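Local coordinates for TRNA nucleotidyl transferase-related protein (Thermotoga maritima, PDB 3H38) that probably adds the CCA end to tRNA, as a class II nucleotidyltransferase that uses CTP and ATP with magnesium, at residues F43-L48 and Q186-R191; D125-D130 and D150-Y155. One frame throughout, in Å; residues are numbered along the deposited sequence.

Contact 1. Residues F43-L48 and Q186-R191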
loop_
_atom_site.group_PDB
_atom_site.type_symbol
_atom_site.label_atom_id
_atom_site.label_comp_id
_atom_site.label_asym_id
_atom_site.label_seq_id
_atom_site.Cartn_x
_atom_site.Cartn_y
_atom_site.Cartn_z
ATOM N N PHE A 43 14.445 7.296 -9.921
ATOM C CA PHE A 43 15.886 7.202 -9.831
ATOM C C PHE A 43 16.584 8.567 -9.916
ATOM O O PHE A 43 17.592 8.809 -9.256
ATOM C CB PHE A 43 16.463 6.295 -10.912
ATOM C CG PHE A 43 17.954 6.344 -10.956
ATOM C CD1 PHE A 43 18.709 5.461 -10.193
ATOM C CD2 PHE A 43 18.607 7.317 -11.707
ATOM C CE1 PHE A 43 20.111 5.513 -10.204
ATOM C CE2 PHE A 43 20.001 7.396 -11.723
ATOM C CZ PHE A 43 20.760 6.488 -10.964
ATOM N N VAL A 44 16.078 9.447 -10.763
ATOM C CA VAL A 44 16.712 10.747 -10.913
ATOM C C VAL A 44 16.357 11.681 -9.738
ATOM O O VAL A 44 17.212 12.410 -9.218
ATOM C CB VAL A 44 16.325 11.380 -12.266
ATOM C CG1 VAL A 44 16.795 12.833 -12.339
ATOM C CG2 VAL A 44 16.916 10.562 -13.401
ATOM N N ARG A 45 15.081 11.673 -9.354
ATOM C CA ARG A 45 14.617 12.316 -8.136
ATOM C C ARG A 45 15.503 11.898 -6.954
ATOM O O ARG A 45 16.089 12.740 -6.254
ATOM C CB ARG A 45 13.183 11.867 -7.872
ATOM C CG ARG A 45 12.469 12.538 -6.689
ATOM C CD ARG A 45 11.216 11.699 -6.347
ATOM N NE ARG A 45 11.586 10.325 -5.988
ATOM C CZ ARG A 45 10.881 9.239 -6.310
ATOM N NH1 ARG A 45 9.736 9.343 -7.003
ATOM N NH2 ARG A 45 11.329 8.042 -5.947
ATOM N N ASP A 46 15.607 10.582 -6.768
ATOM C CA ASP A 46 16.345 9.999 -5.662
ATOM C C ASP A 46 17.818 10.404 -5.687
ATOM O O ASP A 46 18.366 10.814 -4.663
ATOM C CB ASP A 46 16.135 8.483 -5.630
ATOM C CG ASP A 46 14.663 8.105 -5.308
ATOM O OD1 ASP A 46 13.945 8.940 -4.711
ATOM O OD2 ASP A 46 14.210 6.985 -5.646
ATOM N N LEU A 47 18.444 10.351 -6.859
ATOM C CA LEU A 47 19.832 10.801 -6.996
ATOM C C LEU A 47 20.000 12.212 -6.443
ATOM O O LEU A 47 20.896 12.472 -5.627
ATOM C CB LEU A 47 20.326 10.729 -8.460
ATOM C CG LEU A 47 21.743 11.276 -8.720
ATOM C CD1 LEU A 47 22.786 10.382 -8.087
ATOM C CD2 LEU A 47 22.027 11.416 -10.202
ATOM N N LEU A 48 19.139 13.123 -6.881
ATOM C CA LEU A 48 19.277 14.532 -6.507
ATOM C C LEU A 48 18.977 14.750 -5.006
ATOM O O LEU A 48 19.588 15.606 -4.369
ATOM C CB LEU A 48 18.385 15.409 -7.387
ATOM C CG LEU A 48 18.748 15.456 -8.890
ATOM C CD1 LEU A 48 17.701 16.169 -9.695
ATOM C CD2 LEU A 48 20.118 16.132 -9.128
ATOM N N GLN A 186 3.694 13.241 1.824
ATOM C CA GLN A 186 4.138 12.720 3.111
ATOM C C GLN A 186 5.446 11.933 2.994
ATOM O O GLN A 186 6.195 11.850 3.960
ATOM C CB GLN A 186 3.062 11.861 3.840
ATOM C CG GLN A 186 1.618 12.366 3.794
ATOM C CD GLN A 186 1.486 13.826 4.186
ATOM O OE1 GLN A 186 2.143 14.284 5.106
ATOM N NE2 GLN A 186 0.631 14.564 3.478
ATOM N N ARG A 187 5.719 11.337 1.839
ATOM C CA ARG A 187 6.902 10.476 1.704
ATOM C C ARG A 187 8.258 11.207 1.781
ATOM O O ARG A 187 9.225 10.669 2.317
ATOM C CB ARG A 187 6.839 9.631 0.438
ATOM C CG ARG A 187 8.177 8.985 0.091
ATOM C CD ARG A 187 8.315 8.892 -1.398
ATOM N NE ARG A 187 7.946 7.592 -1.959
ATOM C CZ ARG A 187 8.781 6.829 -2.669
ATOM N NH1 ARG A 187 8.364 5.664 -3.167
ATOM N NH2 ARG A 187 10.038 7.235 -2.897
ATOM N N PHE A 188 8.329 12.409 1.218
ATOM C CA PHE A 188 9.407 13.348 1.511
ATOM C C PHE A 188 8.710 14.329 2.409
ATOM O O PHE A 188 7.533 14.145 2.702
ATOM C CB PHE A 188 9.845 14.018 0.221
ATOM C CG PHE A 188 9.914 13.074 -0.930
ATOM C CD1 PHE A 188 11.023 12.253 -1.111
ATOM C CD2 PHE A 188 8.862 12.978 -1.825
ATOM C CE1 PHE A 188 11.081 11.359 -2.174
ATOM C CE2 PHE A 188 8.911 12.100 -2.876
ATOM C CZ PHE A 188 10.026 11.285 -3.054
ATOM N N ASP A 189 9.356 15.377 2.870
ATOM C CA ASP A 189 8.533 16.257 3.704
ATOM C C ASP A 189 8.025 17.413 2.856
ATOM O O ASP A 189 8.388 18.579 3.057
ATOM C CB ASP A 189 9.254 16.731 4.973
ATOM C CG ASP A 189 8.302 17.368 5.987
ATOM O OD1 ASP A 189 7.097 17.512 5.683
ATOM O OD2 ASP A 189 8.766 17.736 7.088
ATOM N N PHE A 190 7.189 17.089 1.881
ATOM C CA PHE A 190 6.886 18.091 0.874
ATOM C C PHE A 190 5.547 18.727 1.049
ATOM O O PHE A 190 4.706 18.218 1.775
ATOM C CB PHE A 190 7.062 17.539 -0.530
ATOM C CG PHE A 190 8.486 17.493 -0.958
ATOM C CD1 PHE A 190 8.831 17.270 -2.277
ATOM C CD2 PHE A 190 9.487 17.699 -0.030
ATOM C CE1 PHE A 190 10.144 17.228 -2.642
ATOM C CE2 PHE A 190 10.794 17.664 -0.391
ATOM C CZ PHE A 190 11.135 17.428 -1.694
ATOM N N ARG A 191 5.376 19.870 0.401
ATOM C CA ARG A 191 4.085 20.539 0.382
ATOM C C ARG A 191 3.594 20.637 -1.065
ATOM O O ARG A 191 4.388 20.768 -2.007
ATOM C CB ARG A 191 4.181 21.926 1.024
ATOM C CG ARG A 191 4.943 22.954 0.155
ATOM C CD ARG A 191 5.033 24.317 0.835
ATOM N NE ARG A 191 4.718 25.411 -0.082
ATOM C CZ ARG A 191 5.621 26.181 -0.682
ATOM N NH1 ARG A 191 5.219 27.150 -1.501
ATOM N NH2 ARG A 191 6.922 25.986 -0.463
#

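Contact 2. Residues D125-D130 and D150-Y155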
loop_
_atom_site.group_PDB
_atom_site.type_symbol
_atom_site.label_atom_id
_atom_site.label_comp_id
_atom_site.label_asym_id
_atom_site.label_seq_id
_atom_site.Cartn_x
_atom_site.Cartn_y
_atom_site.Cartn_z
ATOM N N ASP A 125 7.255 12.298 -23.416
ATOM C CA ASP A 125 7.224 11.176 -22.484
ATOM C C ASP A 125 7.382 11.645 -21.036
ATOM O O ASP A 125 6.961 10.962 -20.106
ATOM C CB ASP A 125 8.311 10.157 -22.794
ATOM C CG ASP A 125 8.329 9.007 -21.799
ATOM O OD1 ASP A 125 7.464 8.100 -21.865
ATOM O OD2 ASP A 125 9.223 9.008 -20.944
ATOM N N LEU A 126 8.009 12.801 -20.845
ATOM C CA LEU A 126 8.214 13.340 -19.494
ATOM C C LEU A 126 6.989 14.186 -19.122
ATOM O O LEU A 126 6.502 14.163 -17.989
ATOM C CB LEU A 126 9.471 14.218 -19.461
ATOM C CG LEU A 126 10.820 13.739 -18.904
ATOM C CD1 LEU A 126 11.034 12.197 -18.901
ATOM C CD2 LEU A 126 11.964 14.473 -19.586
ATOM N N TYR A 127 6.494 14.911 -20.120
ATOM C CA TYR A 127 5.382 15.816 -19.969
ATOM C C TYR A 127 4.115 15.119 -19.515
ATOM O O TYR A 127 3.199 15.786 -19.054
ATOM C CB TYR A 127 5.091 16.530 -21.282
ATOM C CG TYR A 127 4.802 17.992 -21.087
ATOM C CD1 TYR A 127 4.030 18.442 -20.008
ATOM C CD2 TYR A 127 5.279 18.926 -21.989
ATOM C CE1 TYR A 127 3.768 19.799 -19.840
ATOM C CE2 TYR A 127 5.037 20.275 -21.833
ATOM C CZ TYR A 127 4.291 20.710 -20.763
ATOM O OH TYR A 127 4.056 22.059 -20.653
ATOM N N ARG A 128 4.055 13.794 -19.677
ATOM C CA ARG A 128 2.855 13.029 -19.360
ATOM C C ARG A 128 2.914 12.442 -17.953
ATOM O O ARG A 128 1.967 11.795 -17.521
ATOM C CB ARG A 128 2.737 11.841 -20.297
ATOM C CG ARG A 128 3.622 10.687 -19.824
ATOM C CD ARG A 128 3.643 9.538 -20.809
ATOM N NE ARG A 128 4.847 8.720 -20.681
ATOM C CZ ARG A 128 5.009 7.740 -19.797
ATOM N NH1 ARG A 128 6.132 7.040 -19.781
ATOM N NH2 ARG A 128 4.046 7.447 -18.944
ATOM N N ARG A 129 4.035 12.633 -17.260
ATOM C CA ARG A 129 4.209 12.084 -15.919
ATOM C C ARG A 129 3.619 13.004 -14.838
ATOM O O ARG A 129 3.269 14.155 -15.109
ATOM C CB ARG A 129 5.678 11.795 -15.664
ATOM C CG ARG A 129 6.225 10.713 -16.575
ATOM C CD ARG A 129 7.734 10.748 -16.642
ATOM N NE ARG A 129 8.195 9.737 -17.576
ATOM C CZ ARG A 129 8.636 8.538 -17.216
ATOM N NH1 ARG A 129 9.006 7.663 -18.159
ATOM N NH2 ARG A 129 8.707 8.217 -15.919
ATOM N N ASP A 130 3.499 12.493 -13.616
ATOM C CA ASP A 130 2.620 13.142 -12.644
ATOM C C ASP A 130 3.087 14.505 -12.097
ATOM O O ASP A 130 2.365 15.504 -12.215
ATOM C CB ASP A 130 2.188 12.171 -11.516
ATOM C CG ASP A 130 3.366 11.528 -10.754
ATOM O OD1 ASP A 130 3.079 10.630 -9.906
ATOM O OD2 ASP A 130 4.547 11.903 -10.981
ATOM N N ASP A 150 15.623 18.748 -17.586
ATOM C CA ASP A 150 14.580 19.136 -16.655
ATOM C C ASP A 150 13.731 20.270 -17.233
ATOM O O ASP A 150 14.035 21.452 -17.087
ATOM C CB ASP A 150 15.185 19.503 -15.306
ATOM C CG ASP A 150 14.166 20.073 -14.350
ATOM O OD1 ASP A 150 14.541 20.967 -13.587
ATOM O OD2 ASP A 150 12.990 19.655 -14.379
ATOM N N PHE A 151 12.662 19.882 -17.909
ATOM C CA PHE A 151 11.884 20.831 -18.678
ATOM C C PHE A 151 10.998 21.612 -17.736
ATOM O O PHE A 151 10.597 22.733 -18.054
ATOM C CB PHE A 151 11.027 20.100 -19.746
ATOM C CG PHE A 151 11.832 19.443 -20.843
ATOM C CD1 PHE A 151 12.446 20.221 -21.834
ATOM C CD2 PHE A 151 11.978 18.056 -20.896
ATOM C CE1 PHE A 151 13.210 19.634 -22.870
ATOM C CE2 PHE A 151 12.731 17.467 -21.930
ATOM C CZ PHE A 151 13.354 18.267 -22.925
ATOM N N PHE A 152 10.711 21.036 -16.565
ATOM C CA PHE A 152 9.557 21.495 -15.795
ATOM C C PHE A 152 9.773 22.169 -14.443
ATOM O O PHE A 152 8.796 22.532 -13.781
ATOM C CB PHE A 152 8.517 20.369 -15.697
ATOM C CG PHE A 152 8.282 19.642 -17.014
ATOM C CD1 PHE A 152 7.545 20.236 -18.015
ATOM C CD2 PHE A 152 8.789 18.358 -17.232
ATOM C CE1 PHE A 152 7.323 19.563 -19.238
ATOM C CE2 PHE A 152 8.562 17.688 -18.435
ATOM C CZ PHE A 152 7.832 18.293 -19.436
ATOM N N GLY A 153 11.029 22.351 -14.044
ATOM C CA GLY A 153 11.348 23.053 -12.816
ATOM C C GLY A 153 11.437 22.086 -11.646
ATOM O O GLY A 153 11.294 22.470 -10.491
ATOM N N GLY A 154 11.674 20.823 -11.978
ATOM C CA GLY A 154 11.834 19.750 -11.024
ATOM C C GLY A 154 13.006 19.859 -10.076
ATOM O O GLY A 154 12.857 19.516 -8.910
ATOM N N TYR A 155 14.159 20.319 -10.562
ATOM C CA TYR A 155 15.363 20.493 -9.717
ATOM C C TYR A 155 15.072 21.484 -8.610
ATOM O O TYR A 155 15.287 21.208 -7.426
ATOM C CB TYR A 155 16.525 21.040 -10.546
ATOM C CG TYR A 155 17.869 21.167 -9.839
ATOM C CD1 TYR A 155 18.779 20.101 -9.822
ATOM C CD2 TYR A 155 18.254 22.368 -9.228
ATOM C CE1 TYR A 155 20.030 20.214 -9.193
ATOM C CE2 TYR A 155 19.497 22.497 -8.602
ATOM C CZ TYR A 155 20.391 21.418 -8.583
ATOM O OH TYR A 155 21.639 21.549 -7.957
#

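Contact 1. Residues F43-L48 and Q186-R191
Over one face of the Arg45 guanidinium lies Phe188 CZ, 3.5 Å from Arg45 NE, the ring itself inclined with its plane 49° from that of the guanidinium. Arg187 lays its CD against a face of that same ring, 3.4 Å above the plane and toward the rim. At the guanidinium edge Asp46 OD1 lies in its plane: Arg45 NE and NH2 both donate to it, each at 3.0 Å, from one face of the tilted carboxylate. The Arg45 chain runs out extended and bends only at chi3 (60°), which turns NE and NH2 back toward Asp46 on the same helix. Arg45 NH2 and Arg187 NH2 come within 3.4 Å, two donors without a bond; both arginines bind CTP and ATP in this protein, so their charges probably gather round the nucleotide, absent here, and Asp46 nearby is likely to offset part of them. Arg45 NH1 donates to Asn134 OD1, and Asp46 OD2 is hydrogen-bonded to Asn53 ND2. The contact joins helix 42-49, packed against helices 8-14 and 154-159, to the C-terminal end of helix 177-187, where Phe188 leaves helical geometry and the chain leads into strand 191-192.

Contact 2. Residues D125-D130 and D150-Y155
Phe152 presents its edge to the face of Tyr127 in a T-shaped aromatic pair, centroids 4.5 Å apart and planes at 58°. Phe152 CE1 stands over the centre of the tyrosine ring, 3.3 Å above its plane. Apolar contacts flank the pair: Leu126 CB meets the Phe152 edge at CE2 (3.7 Å), and Leu126 CD2 lies in the plane of the Phe151 ring, 3.8 Å from Phe151 CD2. With CG anti to its carbonyl carbon (chi1 -44°), Phe152 extends toward helix 122-127, while Phe151 CB sits over a face of its ring. An alanine in place of Tyr127 would remove the ring on which this edge rests and would probably set the Phe152 ring freer to turn.

No hydrogen bond joins the two segments. Asp125 takes both Arg128 NE and Arg128 NH1 on OD1, the latter at 2.7 Å, and Arg129 NH1 on OD2, while Arg129 NE donates to Asp125 O; Arg128 has a second acid partner in Glu106. Across from them, Asp150 OD2 uses its syn lone pair for Gly154 N, and OD1 accepts from Tyr155 N at 3.1 Å in a nearly straight bond of 174°. This carboxylate thereby holds the start of helix 154-159. The arrangement belongs to the nucleotidyltransferase head domain, where Arg129 binds ATP and Asp130 binds CTP and ATP.

From the N terminus the chain passes through helix 42-49, the first half of contact 1, and on through the strands of the large mixed sheet to helix 122-127. Contact 2 closes the short loop from there to 150-155, which carries strands 137-139 and 147-149 of the same sheet. Helices 154-159 and 177-187 follow, until residues 186-191 return to helix 42-49 and close contact 1, with contact 2 nested inside. Their centres lie about 14 Å apart, and Leu48 CD1 packs against Tyr155 CD1 at 4.1 Å. In this C-terminal part of a longer protein, contact 2 stays within the nucleotidyltransferase head, whereas contact 1 ties it to the probable RNA-binding helical region.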